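Local coordinates for 2S Albumin protein (Dolichos, PDB 6IX1), which is a seed albumin with a hemopexin-type four-bladed beta-propeller fold, of uncertain function, possibly in binding small ligands, at residues T100-M105 with D116-A121; R140-Y143 with L148-T151. All blocks are in the same frame, centred on the assembly; numbering follows the deposited sequence.

Contact 1: T100-M105 with D116-A121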
# COMPACT_ATOMS: atom_id res chain seq x y z
N THR A 100 16.64 -1.92 -6.79
CA THR A 100 17.77 -2.14 -5.85
C THR A 100 17.22 -2.72 -4.56
O THR A 100 16.04 -2.90 -4.45
CB THR A 100 18.56 -0.84 -5.64
OG1 THR A 100 19.78 -1.13 -4.99
CG2 THR A 100 17.78 0.19 -4.87
N THR A 101 18.10 -2.95 -3.59
CA THR A 101 17.62 -3.44 -2.29
C THR A 101 16.95 -2.31 -1.51
O THR A 101 17.29 -1.14 -1.69
CB THR A 101 18.69 -4.13 -1.46
OG1 THR A 101 19.64 -3.12 -1.11
CG2 THR A 101 19.27 -5.35 -2.13
N ILE A 102 16.11 -2.66 -0.57
CA ILE A 102 15.47 -1.65 0.32
C ILE A 102 16.55 -0.83 1.01
O ILE A 102 16.45 0.38 1.15
CB ILE A 102 14.52 -2.32 1.31
CG1 ILE A 102 13.34 -2.90 0.54
CG2 ILE A 102 14.13 -1.34 2.44
CD1 ILE A 102 12.58 -3.91 1.36
N ALA A 103 17.57 -1.51 1.53
CA ALA A 103 18.63 -0.82 2.30
C ALA A 103 19.42 0.10 1.41
O ALA A 103 19.94 1.12 1.96
CB ALA A 103 19.51 -1.85 2.93
N GLU A 104 19.59 -0.20 0.15
CA GLU A 104 20.26 0.72 -0.76
C GLU A 104 19.35 1.89 -1.16
O GLU A 104 19.82 3.03 -1.27
CB GLU A 104 20.78 -0.02 -1.96
CG GLU A 104 21.98 -0.90 -1.69
CD GLU A 104 22.22 -1.74 -2.91
OE1 GLU A 104 23.07 -1.37 -3.73
OE2 GLU A 104 21.55 -2.82 -3.02
N MET A 105 18.05 1.65 -1.33
CA MET A 105 17.10 2.71 -1.69
C MET A 105 16.96 3.71 -0.53
O MET A 105 16.85 4.89 -0.75
CB MET A 105 15.75 2.13 -2.09
CG MET A 105 14.85 3.12 -2.67
SD MET A 105 15.32 3.77 -4.27
CE MET A 105 14.67 2.44 -5.30
N ASP A 116 14.70 -6.45 4.92
CA ASP A 116 14.46 -7.68 4.14
C ASP A 116 13.08 -7.69 3.49
O ASP A 116 12.77 -8.64 2.78
CB ASP A 116 14.60 -8.93 5.02
CG ASP A 116 15.97 -9.13 5.63
OD1 ASP A 116 16.89 -8.90 4.90
OD2 ASP A 116 16.04 -9.55 6.80
N GLY A 117 12.27 -6.67 3.75
CA GLY A 117 10.91 -6.60 3.21
C GLY A 117 10.08 -5.69 4.04
O GLY A 117 10.28 -5.57 5.22
N ILE A 118 9.06 -5.14 3.40
CA ILE A 118 8.03 -4.34 4.06
C ILE A 118 6.69 -5.01 3.83
O ILE A 118 6.43 -5.38 2.66
CB ILE A 118 8.12 -2.85 3.60
CG1 ILE A 118 9.57 -2.33 3.70
CG2 ILE A 118 7.13 -2.00 4.38
CD1 ILE A 118 9.75 -0.93 3.38
N ASP A 119 5.84 -5.09 4.86
CA ASP A 119 4.53 -5.72 4.61
C ASP A 119 3.58 -4.75 3.93
O ASP A 119 2.84 -5.22 3.04
CB ASP A 119 3.90 -6.15 5.93
CG ASP A 119 4.57 -7.32 6.65
OD1 ASP A 119 5.37 -8.05 5.99
OD2 ASP A 119 4.36 -7.47 7.86
N SER A 120 3.54 -3.53 4.36
CA SER A 120 2.51 -2.62 3.88
C SER A 120 2.95 -1.20 4.10
O SER A 120 3.87 -0.99 4.93
CB SER A 120 1.17 -2.85 4.57
OG SER A 120 0.09 -2.35 3.86
N ALA A 121 2.29 -0.25 3.45
CA ALA A 121 2.63 1.14 3.59
C ALA A 121 1.49 2.01 3.15
O ALA A 121 0.72 1.56 2.27
CB ALA A 121 3.81 1.46 2.77

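Contact 2: R140-Y143 with L148-T151. With SO4 (sulfate ion), chain E.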
# COMPACT_ATOMS: atom_id res chain seq x y z
N ARG A 140 7.78 5.49 10.16
CA ARG A 140 7.46 6.46 9.14
C ARG A 140 8.71 6.94 8.44
O ARG A 140 9.68 7.27 9.14
CB ARG A 140 6.79 7.69 9.73
CG ARG A 140 5.69 7.54 10.76
CD ARG A 140 5.91 8.62 11.76
NE ARG A 140 5.45 8.26 13.05
CZ ARG A 140 6.18 7.94 14.10
NH1 ARG A 140 5.53 7.79 15.22
NH2 ARG A 140 7.50 7.97 14.12
N ILE A 141 8.63 7.02 7.13
CA ILE A 141 9.72 7.61 6.34
C ILE A 141 9.20 8.86 5.66
O ILE A 141 8.09 8.85 5.16
CB ILE A 141 10.36 6.56 5.43
CG1 ILE A 141 11.70 7.01 4.89
CG2 ILE A 141 9.37 6.16 4.36
CD1 ILE A 141 12.61 5.89 4.60
N ALA A 142 10.04 9.87 5.57
CA ALA A 142 9.77 11.03 4.70
C ALA A 142 10.41 10.68 3.38
O ALA A 142 11.61 10.48 3.29
CB ALA A 142 10.37 12.28 5.30
N TYR A 143 9.62 10.50 2.31
CA TYR A 143 10.14 9.90 1.05
C TYR A 143 11.16 10.80 0.38
O TYR A 143 11.92 10.32 -0.38
CB TYR A 143 9.04 9.42 0.12
CG TYR A 143 8.21 10.52 -0.51
CD1 TYR A 143 8.69 11.32 -1.54
CD2 TYR A 143 6.95 10.80 -0.03
CE1 TYR A 143 7.96 12.36 -2.07
CE2 TYR A 143 6.19 11.78 -0.57
CZ TYR A 143 6.68 12.58 -1.59
OH TYR A 143 5.94 13.59 -2.10
N LEU A 148 14.16 8.50 8.30
CA LEU A 148 13.24 7.78 9.15
C LEU A 148 12.80 8.88 10.14
O LEU A 148 13.67 9.52 10.77
CB LEU A 148 13.96 6.57 9.79
CG LEU A 148 13.11 5.70 10.67
CD1 LEU A 148 12.17 4.87 9.85
CD2 LEU A 148 14.03 4.88 11.52
N VAL A 149 11.54 9.06 10.33
CA VAL A 149 10.92 9.99 11.26
C VAL A 149 10.68 9.21 12.56
O VAL A 149 9.70 8.42 12.60
CB VAL A 149 9.68 10.59 10.65
CG1 VAL A 149 9.03 11.56 11.57
CG2 VAL A 149 10.03 11.29 9.39
N GLY A 150 11.47 9.51 13.59
CA GLY A 150 11.34 8.81 14.87
C GLY A 150 11.85 7.40 14.87
O GLY A 150 12.93 7.08 14.27
N THR A 151 11.07 6.55 15.52
CA THR A 151 11.56 5.20 15.80
C THR A 151 10.57 4.20 15.31
O THR A 151 9.43 4.59 14.92
CB THR A 151 11.86 5.03 17.28
OG1 THR A 151 10.63 4.96 18.04
CG2 THR A 151 12.83 6.08 17.79
S SO4 E . 1.85 8.65 13.90
O1 SO4 E . 2.28 9.62 12.82
O2 SO4 E . 0.53 8.39 13.32
O3 SO4 E . 1.85 9.44 15.02
O4 SO4 E . 2.81 7.61 13.87
O HOH W 1 9.68 5.76 12.30

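Contact 1: T100-M105 with D116-A121
I102 reaches across to the loop 116-118 with the end of its side chain, and its CD1 methyl does all the touching. CG1 stands anti to the carbonyl carbon (chi1 -67°) and the chain then runs on extended, which carries CD1 away from its own helix to within 3.7 Å of G117 N. The methyl lies equally near G117 CA, so it rests against the backbone of the glycine. From the other segment I118 offers a methylene rather than a methyl: its CG1 comes to 4.1 Å from I102 CD1. Two branched aliphatic residues suit this place, since the side chains meet by van der Waals contact alone over a small area, and each is otherwise buried among neighbours.

I102 is the first residue after the N-cap, so the cap probably helps to fix where its side chain starts. T101 is that N-cap: its OG1 accepts from E104 N at 3.2 Å and donates to E104 OE2 at 2.7 Å, using the anti lone pair of that carboxylate oxygen. A weak return bond from T101 N to E104 OE2 completes a capping box.

F76 of strand 72-77 touches both isoleucines, and C64 of strand 64-67 meets I118. The contact thus joins helix 102-105, which follows strand 98-101, to the linker entering strand 120-123, where D119 and S120 form a classic beta bulge opposite F133 of strand 129-134.

Contact 2: R140-Y143 with L148-T151
R140 and V149 make most of this contact, the arginine bending back over the strand beside it. Its NH2 donates to V149 O at 2.7 Å; the oxygen lies in the guanidinium plane, at an edge, while the donor is tilted 33° from the plane of the V149 carbonyl. A bend at chi2 (141°) helps turn the long side chain toward this acceptor. At another edge NE and NH1 both donate to O4 of a sulfate ion, probably from the crystallisation liquor, with NE to O4 measuring 2.8 Å. R153 lies close to NH1, and the sulfate probably offsets part of the positive charge there. A leucine here would probably leave V149 O with a water but no charged donor, and the sulfate without the arginine's bonds.

The main chains are paired too: V149 N donates to R140 O at 2.8 Å. The water accepts from R140 N and donates to V149 O and T151 O, bridging the strands where the second one turns its corner. There G150 has phi 74°, a backbone shape that glycine adopts easily, and a side chain would run into R140 NH2.

V149 sets its CG2 4.2 Å from A142 CB, a fit for a beta-branched residue on a strand. L148 lays CD1 against R140 O at 3.5 Å.

The hairpin of strands 137-142 and 148-149 lies at the surface. Strand 129-134 flanks 137-142 on its other side, where R140 meets E129 and Y131, and I141 meets L132, while the sulfate is also held by Y131, Y138 and G199.

In the fold
Contact 1 lies wholly earlier in the chain than contact 2, so the two follow one another. Their centres lie 14 Å apart and their nearest atoms about 7 Å, without touching, yet both involve the antiparallel sheet built from strands 120-123, 129-134, 137-142, 148-149 and 151-154. In a hemopexin-type propeller this sheet is one blade. Contact 1 sits where the preceding blade, through helix 102-105, meets the linker into the first strand of this one; contact 2 lies in the hairpin at the blade's outer, exposed part. One contact therefore joins consecutive blades, while the other holds together the later strands of a single blade.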